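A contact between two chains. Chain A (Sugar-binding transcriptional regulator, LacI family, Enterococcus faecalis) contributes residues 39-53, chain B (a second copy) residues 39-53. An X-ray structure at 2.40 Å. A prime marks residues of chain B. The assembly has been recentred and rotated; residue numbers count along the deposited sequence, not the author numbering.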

# COMPACT_ATOMS: atom_id res chain seq x y z
N TYR A 39 -10.24 7.42 19.54
CA TYR A 39 -8.87 7.73 19.16
C TYR A 39 -8.73 7.73 17.65
O TYR A 39 -9.53 7.11 16.94
CB TYR A 39 -7.90 6.73 19.78
CG TYR A 39 -7.34 7.17 21.11
CD1 TYR A 39 -6.00 7.53 21.25
CD2 TYR A 39 -8.15 7.23 22.25
CE1 TYR A 39 -5.48 7.94 22.48
CE2 TYR A 39 -7.65 7.64 23.48
CZ TYR A 39 -6.31 7.99 23.59
OH TYR A 39 -5.82 8.39 24.81
N GLU A 40 -7.73 8.45 17.17
CA GLU A 40 -7.40 8.46 15.75
C GLU A 40 -5.93 8.14 15.55
O GLU A 40 -5.15 8.09 16.51
CB GLU A 40 -7.75 9.81 15.12
CG GLU A 40 -9.21 9.95 14.75
CD GLU A 40 -9.51 11.24 14.01
OE1 GLU A 40 -8.89 12.27 14.34
OE2 GLU A 40 -10.36 11.21 13.09
N MET A 41 -5.55 7.94 14.30
CA MET A 41 -4.21 7.48 14.01
C MET A 41 -3.54 8.30 12.92
O MET A 41 -4.19 8.78 12.00
CB MET A 41 -4.25 5.97 13.72
CG MET A 41 -3.68 5.52 12.40
SD MET A 41 -4.48 3.99 11.93
CE MET A 41 -4.60 4.23 10.15
N ILE A 42 -2.24 8.54 13.09
CA ILE A 42 -1.42 9.00 11.98
C ILE A 42 -0.36 7.97 11.66
O ILE A 42 0.16 7.29 12.56
CB ILE A 42 -0.80 10.41 12.20
CG1 ILE A 42 -0.01 10.47 13.50
CG2 ILE A 42 -1.90 11.46 12.18
CD1 ILE A 42 1.43 10.92 13.31
N VAL A 43 -0.06 7.82 10.38
CA VAL A 43 0.89 6.82 9.93
C VAL A 43 2.14 7.53 9.42
O VAL A 43 2.04 8.46 8.63
CB VAL A 43 0.28 5.92 8.83
CG1 VAL A 43 1.28 4.85 8.39
CG2 VAL A 43 -0.99 5.27 9.33
N CYS A 44 3.30 7.09 9.89
CA CYS A 44 4.58 7.63 9.45
C CYS A 44 5.51 6.54 8.96
O CYS A 44 5.56 5.46 9.53
CB CYS A 44 5.24 8.42 10.58
SG CYS A 44 4.27 9.85 11.08
N SER A 45 6.24 6.84 7.90
CA SER A 45 7.13 5.86 7.30
C SER A 45 8.38 6.51 6.73
O SER A 45 8.35 7.66 6.30
CB SER A 45 6.40 5.09 6.21
OG SER A 45 7.07 3.89 5.93
N GLY A 46 9.49 5.78 6.73
CA GLY A 46 10.76 6.29 6.23
C GLY A 46 11.91 5.95 7.15
O GLY A 46 11.71 5.63 8.32
N LYS A 47 13.13 6.03 6.60
CA LYS A 47 14.37 5.72 7.33
C LYS A 47 14.65 6.69 8.48
O LYS A 47 15.30 6.33 9.46
CB LYS A 47 15.56 5.71 6.37
CG LYS A 47 15.72 4.43 5.56
CD LYS A 47 17.06 4.36 4.83
CE LYS A 47 18.19 3.91 5.75
NZ LYS A 47 19.52 3.97 5.08
N LYS A 48 14.17 7.93 8.34
CA LYS A 48 14.43 8.99 9.31
C LYS A 48 13.19 9.37 10.11
O LYS A 48 13.19 10.39 10.79
CB LYS A 48 14.99 10.23 8.59
CG LYS A 48 16.30 10.03 7.84
CD LYS A 48 17.52 10.10 8.76
CE LYS A 48 18.83 10.12 7.97
NZ LYS A 48 19.05 8.87 7.19
N SER A 49 12.15 8.54 10.03
CA SER A 49 10.85 8.84 10.66
C SER A 49 10.86 8.81 12.19
O SER A 49 10.04 9.47 12.83
CB SER A 49 9.77 7.90 10.13
OG SER A 49 9.98 6.57 10.59
N HIS A 50 11.80 8.06 12.76
CA HIS A 50 11.96 7.98 14.21
C HIS A 50 12.71 9.18 14.81
O HIS A 50 12.66 9.39 16.02
CB HIS A 50 12.65 6.67 14.60
CG HIS A 50 14.03 6.51 14.05
ND1 HIS A 50 14.29 5.89 12.85
CD2 HIS A 50 15.24 6.87 14.55
CE1 HIS A 50 15.59 5.89 12.62
NE2 HIS A 50 16.19 6.47 13.64
N LEU A 51 13.40 9.94 13.96
CA LEU A 51 14.14 11.13 14.40
C LEU A 51 13.21 12.28 14.79
O LEU A 51 13.52 13.06 15.68
CB LEU A 51 15.13 11.60 13.33
CG LEU A 51 16.54 10.98 13.25
CD1 LEU A 51 17.18 10.78 14.62
CD2 LEU A 51 16.56 9.69 12.44
N PHE A 52 12.06 12.36 14.11
CA PHE A 52 11.04 13.35 14.47
C PHE A 52 9.73 12.69 14.85
O PHE A 52 8.82 12.54 14.03
CB PHE A 52 10.83 14.39 13.37
CG PHE A 52 11.29 13.96 12.02
CD1 PHE A 52 12.52 14.37 11.53
CD2 PHE A 52 10.48 13.16 11.22
CE1 PHE A 52 12.95 13.98 10.28
CE2 PHE A 52 10.91 12.76 9.97
CZ PHE A 52 12.14 13.18 9.49
N ILE A 53 9.66 12.29 16.11
CA ILE A 53 8.42 11.86 16.72
C ILE A 53 7.78 13.09 17.35
O ILE A 53 8.38 13.70 18.25
CB ILE A 53 8.66 10.80 17.83
CG1 ILE A 53 9.50 9.63 17.29
CG2 ILE A 53 7.34 10.31 18.39
CD1 ILE A 53 10.23 8.85 18.38
N TYR B 39 18.78 13.70 -1.23
CA TYR B 39 17.63 13.94 -0.37
C TYR B 39 16.97 12.64 0.00
O TYR B 39 17.10 11.63 -0.69
CB TYR B 39 16.63 14.88 -1.05
CG TYR B 39 16.84 16.34 -0.74
CD1 TYR B 39 15.94 17.04 0.06
CD2 TYR B 39 17.96 17.02 -1.22
CE1 TYR B 39 16.13 18.39 0.34
CE2 TYR B 39 18.16 18.37 -0.94
CZ TYR B 39 17.25 19.05 -0.15
OH TYR B 39 17.45 20.38 0.13
N GLU B 40 16.27 12.65 1.13
CA GLU B 40 15.48 11.51 1.56
C GLU B 40 14.05 11.94 1.86
O GLU B 40 13.73 13.13 1.89
CB GLU B 40 16.10 10.85 2.79
CG GLU B 40 17.24 9.90 2.46
CD GLU B 40 17.76 9.16 3.68
OE1 GLU B 40 17.80 9.77 4.78
OE2 GLU B 40 18.12 7.97 3.54
N MET B 41 13.19 10.96 2.08
CA MET B 41 11.78 11.24 2.22
C MET B 41 11.17 10.58 3.44
O MET B 41 11.57 9.48 3.83
CB MET B 41 11.07 10.89 0.90
CG MET B 41 9.92 9.92 0.98
SD MET B 41 9.76 9.09 -0.60
CE MET B 41 9.32 7.44 -0.04
N ILE B 42 10.25 11.28 4.09
CA ILE B 42 9.37 10.64 5.05
C ILE B 42 7.93 10.76 4.57
O ILE B 42 7.54 11.76 3.96
CB ILE B 42 9.53 11.17 6.50
CG1 ILE B 42 9.37 12.68 6.57
CG2 ILE B 42 10.87 10.73 7.06
CD1 ILE B 42 8.30 13.14 7.55
N VAL B 43 7.15 9.72 4.83
CA VAL B 43 5.77 9.67 4.37
C VAL B 43 4.85 9.76 5.57
O VAL B 43 5.04 9.05 6.55
CB VAL B 43 5.50 8.38 3.56
CG1 VAL B 43 4.06 8.35 3.05
CG2 VAL B 43 6.46 8.26 2.40
N CYS B 44 3.88 10.67 5.50
CA CYS B 44 2.89 10.83 6.55
C CYS B 44 1.48 10.73 6.01
O CYS B 44 1.18 11.22 4.92
CB CYS B 44 3.08 12.16 7.27
SG CYS B 44 4.67 12.27 8.10
N SER B 45 0.60 10.09 6.77
CA SER B 45 -0.77 9.88 6.34
C SER B 45 -1.74 9.92 7.52
O SER B 45 -1.38 9.57 8.64
CB SER B 45 -0.88 8.54 5.62
OG SER B 45 -2.05 8.53 4.83
N GLY B 46 -2.96 10.36 7.25
CA GLY B 46 -3.98 10.46 8.29
C GLY B 46 -4.75 11.77 8.21
O GLY B 46 -4.28 12.73 7.59
N LYS B 47 -5.92 11.79 8.84
CA LYS B 47 -6.81 12.96 8.86
C LYS B 47 -6.22 14.16 9.60
O LYS B 47 -6.55 15.30 9.30
CB LYS B 47 -8.16 12.59 9.50
CG LYS B 47 -9.13 11.86 8.56
CD LYS B 47 -10.54 11.77 9.16
CE LYS B 47 -11.33 13.06 8.96
NZ LYS B 47 -12.65 13.02 9.65
N LYS B 48 -5.35 13.89 10.57
CA LYS B 48 -4.77 14.92 11.42
C LYS B 48 -3.28 15.14 11.14
O LYS B 48 -2.60 15.80 11.92
CB LYS B 48 -4.96 14.56 12.90
CG LYS B 48 -6.42 14.43 13.36
CD LYS B 48 -7.06 15.78 13.67
CE LYS B 48 -8.42 15.62 14.34
NZ LYS B 48 -9.42 14.94 13.46
N SER B 49 -2.79 14.59 10.02
CA SER B 49 -1.36 14.62 9.68
C SER B 49 -0.83 16.01 9.33
O SER B 49 0.37 16.28 9.48
CB SER B 49 -1.06 13.65 8.54
OG SER B 49 -1.63 14.09 7.33
N HIS B 50 -1.71 16.89 8.88
CA HIS B 50 -1.35 18.27 8.55
C HIS B 50 -1.24 19.18 9.78
O HIS B 50 -0.67 20.27 9.69
CB HIS B 50 -2.33 18.86 7.53
CG HIS B 50 -3.75 18.94 8.01
ND1 HIS B 50 -4.66 17.92 7.80
CD2 HIS B 50 -4.41 19.92 8.67
CE1 HIS B 50 -5.82 18.27 8.32
NE2 HIS B 50 -5.70 19.47 8.85
N LEU B 51 -1.80 18.74 10.90
CA LEU B 51 -1.75 19.50 12.16
C LEU B 51 -0.35 19.51 12.77
O LEU B 51 0.04 20.48 13.41
CB LEU B 51 -2.77 18.97 13.17
CG LEU B 51 -4.23 19.46 13.15
CD1 LEU B 51 -4.34 20.97 12.91
CD2 LEU B 51 -5.08 18.68 12.16
N PHE B 52 0.38 18.42 12.58
CA PHE B 52 1.77 18.35 13.01
C PHE B 52 2.73 18.12 11.86
O PHE B 52 3.12 16.98 11.57
CB PHE B 52 1.99 17.32 14.12
CG PHE B 52 0.94 16.26 14.19
CD1 PHE B 52 -0.10 16.36 15.11
CD2 PHE B 52 0.97 15.17 13.34
CE1 PHE B 52 -1.08 15.39 15.19
CE2 PHE B 52 -0.00 14.20 13.40
CZ PHE B 52 -1.03 14.31 14.33
N ILE B 53 3.08 19.21 11.19
CA ILE B 53 4.15 19.22 10.22
C ILE B 53 5.43 19.58 10.97
O ILE B 53 5.52 20.67 11.55
CB ILE B 53 3.90 20.27 9.12
CG1 ILE B 53 2.52 20.09 8.48
CG2 ILE B 53 5.00 20.20 8.07
CD1 ILE B 53 1.98 21.35 7.81
O HOH W 1 -5.31 11.34 11.80
O HOH W 2 13.51 8.95 5.78

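Strand 40-45 of each copy lies antiparallel to its twin across an exact two-fold axis, so every pairing off the axis occurs twice, and Cys44 with Cys44′ once. Ahead of the paired core, Glu40 points toward chain B, and its OE1 accepts a hydrogen bond from Lys48′ NZ at 2.9 Å, a salt bridge that closes the end of the ladder. Water 1 links the strand of chain A to the turn of chain B, where no direct backbone bond is made: it donates to Met41 O and accepts from Lys48′ N, both at 2.8 Å. Ile42 CG2 packs 3.6 Å from Phe52′ CE2 at the ring edge and 4.3 Å from Ser49′ CB, although Phe52′ is poorly ordered. Val43 pairs with Ser45′ through two backbone bonds, Val43 N to Ser45′ O at 2.8 Å, nearly straight, and Ser45′ N to Val43 O at 2.9 Å. At the axis Cys44 meets Cys44′ in a non-hydrogen-bonded pair; the SG atoms sit 3.9 Å apart, an apolar contact too long for a disulfide. Ser45 repeats the Val43 pairing in reverse, its side chain on the same face as Val43′. Gly46 then starts a type I turn: a CB here would lie 2.9 Å from Met41′ O, and the backbone angles alone require glycine. The turn delivers Lys48 to Glu40′.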